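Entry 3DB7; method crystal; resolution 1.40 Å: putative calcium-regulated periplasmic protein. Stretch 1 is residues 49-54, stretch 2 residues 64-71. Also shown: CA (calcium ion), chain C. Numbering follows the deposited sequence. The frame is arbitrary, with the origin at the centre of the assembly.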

# COMPACT_ATOMS: atom_id res chain seq x y z
N THR A 49 -20.67 9.00 4.31
CA THR A 49 -21.45 8.40 5.39
C THR A 49 -21.49 6.86 5.31
O THR A 49 -21.88 6.20 6.27
N ASN A 50 -21.10 6.30 4.18
CA ASN A 50 -20.96 4.86 4.03
C ASN A 50 -19.57 4.34 4.38
O ASN A 50 -19.31 3.13 4.22
N GLY A 51 -18.69 5.22 4.85
CA GLY A 51 -17.35 4.81 5.28
C GLY A 51 -16.28 4.88 4.20
O GLY A 51 -15.11 4.76 4.47
N ASN A 52 -16.68 5.12 2.96
CA ASN A 52 -15.68 5.29 1.90
C ASN A 52 -14.93 6.62 2.04
O ASN A 52 -15.45 7.52 2.73
N LYS A 53 -13.74 6.70 1.46
CA LYS A 53 -12.87 7.86 1.63
C LYS A 53 -12.11 8.17 0.37
O LYS A 53 -11.68 7.25 -0.36
N VAL A 54 -11.89 9.45 0.16
CA VAL A 54 -10.95 9.88 -0.86
C VAL A 54 -9.94 10.82 -0.24
O VAL A 54 -10.31 11.66 0.59
N GLU A 64 -5.81 8.69 -3.30
CA GLU A 64 -6.35 7.46 -2.73
C GLU A 64 -7.82 7.50 -2.85
O GLU A 64 -8.44 8.49 -2.44
N VAL A 65 -8.42 6.50 -3.42
CA VAL A 65 -9.86 6.30 -3.42
C VAL A 65 -10.12 4.96 -2.77
O VAL A 65 -9.81 3.91 -3.35
N ASP A 66 -10.63 4.98 -1.53
CA ASP A 66 -10.86 3.75 -0.76
C ASP A 66 -12.35 3.53 -0.64
O ASP A 66 -13.06 4.19 0.16
N CYS A 67 -12.84 2.65 -1.50
CA CYS A 67 -14.24 2.32 -1.53
C CYS A 67 -14.46 0.90 -1.07
O CYS A 67 -15.28 0.18 -1.61
N LYS A 68 -13.83 0.55 0.03
CA LYS A 68 -13.94 -0.83 0.52
C LYS A 68 -15.35 -1.20 0.93
O LYS A 68 -15.65 -2.40 1.05
N HIS A 69 -16.24 -0.22 1.10
CA HIS A 69 -17.62 -0.51 1.50
C HIS A 69 -18.56 -0.69 0.32
O HIS A 69 -19.70 -1.20 0.46
N THR A 70 -18.09 -0.30 -0.85
CA THR A 70 -18.80 -0.54 -2.10
C THR A 70 -17.77 -1.01 -3.14
O THR A 70 -17.28 -2.15 -3.05
N SER A 71 -17.46 -0.17 -4.11
CA SER A 71 -16.29 -0.38 -4.96
C SER A 71 -15.94 0.91 -5.64
O SER A 71 -16.72 1.85 -5.64

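The two stretches meet as a short antiparallel ladder that opens into a loop and a turn. Lys53 and Asp66 form the hydrogen-bonded pair, with Lys53 N to Asp66 O at 2.9 Å and Asp66 N to Lys53 O at 2.8 Å. Val54 and Val65 form the adjacent non-hydrogen-bonded pair, where Val54 CA lies 3.3 Å from Glu64 O in a CA-H...O contact.

Apolar packing is confined to the valine face of the ladder. Both valines adopt t rotamers, and Val54 CG1 comes within 4.2 Å of Val65 CG2. Branched at CB, valine suits an extended backbone and presents a compact apolar surface in this buried setting.

Charge dominates the face bearing Lys53 and Asp66. Lys53, with chi angles t, t, p and t, reaches along the ladder to Glu64, forming a salt bridge with NZ 2.9 Å from OE1 and 3.4 Å from OE2. Glu64, t at chi1 and chi2, also binds the calcium ion through OE1 at 2.3 Å. Waters 2 and 3 lie 2.5 and 2.4 Å from the calcium, and atoms from elsewhere in the structure complete its ligands. One carboxylate thus serves both the metal and the ammonium group. Asp66, also t, turns its carboxylate to its own stretch: OD1 accepts from Lys68 N at 3.1 Å, and OD2 forms a salt bridge with Lys68 NZ at 2.8 Å. Water 1 joins the stretches, donating to Gly51 O at 2.8 Å and Asp66 O at 3.1 Å while accepting from Lys68 NZ at 2.7 Å.

Beyond the ladder, Asn52 is the polar hub. Its CB points sideways, but the m rotamer brings the amide to the type I turn from Cys67 to Thr70. OD1 accepts from His69 N at 3.1 Å and, weakly, from His69 ND1 at 3.5 Å; ND2 donates to Thr70 OG1 at 2.9 Å. An amide suits this site because it offers an acceptor and a donor together. Thr70, in the p rotamer, supplies the hydroxyl, and the turn itself is closed by Thr70 N to Cys67 O at 3.0 Å. Asn50, also p, braces its own loop, with OD1 accepting from Asn52 N at 3.0 Å.

His69, an m rotamer with its CB toward stretch 1, lays one ring face against Asn50 O, which is 3.2 Å from His69 CG. Gly51 leaves room for this ring: an ideal CB would sit 2.7 Å from His69 CE1, a clash, and the backbone angles independently call for glycine.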

# COMPACT_ATOMS: atom_id res chain seq x y z
CB THR A 49 -22.88 8.97 5.38
OG1 THR A 49 -23.48 8.72 4.10
CG2 THR A 49 -22.87 10.47 5.70
CB ASN A 50 -21.33 4.35 2.63
CG ASN A 50 -20.45 4.91 1.55
OD1 ASN A 50 -19.42 5.54 1.84
ND2 ASN A 50 -20.86 4.69 0.28
CB ASN A 52 -16.36 5.21 0.53
CG ASN A 52 -16.85 3.82 0.21
OD1 ASN A 52 -16.40 2.85 0.82
ND2 ASN A 52 -17.77 3.73 -0.77
CB LYS A 53 -11.85 7.60 2.78
CG LYS A 53 -11.06 8.81 3.19
CD LYS A 53 -9.81 8.45 3.99
CE LYS A 53 -8.66 8.01 3.11
NZ LYS A 53 -7.38 7.73 3.84
CB VAL A 54 -11.62 10.64 -2.04
CG1 VAL A 54 -10.59 11.05 -3.10
CG2 VAL A 54 -12.69 9.75 -2.69
CB GLU A 64 -5.95 7.33 -1.26
CG GLU A 64 -6.55 6.12 -0.57
CD GLU A 64 -6.39 6.12 0.98
OE1 GLU A 64 -5.72 7.05 1.56
OE2 GLU A 64 -6.95 5.21 1.59
CB VAL A 65 -10.44 6.33 -4.85
CG1 VAL A 65 -11.95 6.05 -4.80
CG2 VAL A 65 -10.14 7.67 -5.52
CB ASP A 66 -10.24 3.86 0.64
CG ASP A 66 -10.39 2.60 1.44
OD1 ASP A 66 -11.16 1.73 0.98
OD2 ASP A 66 -9.73 2.47 2.51
CB CYS A 67 -14.79 2.54 -2.94
SG CYS A 67 -14.93 4.28 -3.41
CB LYS A 68 -12.97 -1.12 1.64
CG LYS A 68 -13.28 -0.36 2.86
CD LYS A 68 -12.16 -0.65 3.90
CE LYS A 68 -12.14 0.38 4.99
NZ LYS A 68 -11.45 1.62 4.56
CB HIS A 69 -18.15 0.54 2.51
CG HIS A 69 -17.37 0.58 3.79
ND1 HIS A 69 -16.32 1.44 4.01
CD2 HIS A 69 -17.50 -0.16 4.92
CE1 HIS A 69 -15.82 1.23 5.22
NE2 HIS A 69 -16.53 0.27 5.79
CB THR A 70 -19.59 0.68 -2.53
OG1 THR A 70 -18.73 1.80 -2.69
CG2 THR A 70 -20.68 0.99 -1.48
CB SER A 71 -16.54 -1.49 -5.98
OG SER A 71 -17.67 -1.17 -6.79
CA CA C . -3.66 7.96 1.93
O HOH W 1 -12.98 3.40 3.17
O HOH W 2 -2.84 6.26 0.34
O HOH W 3 -3.15 9.20 -0.08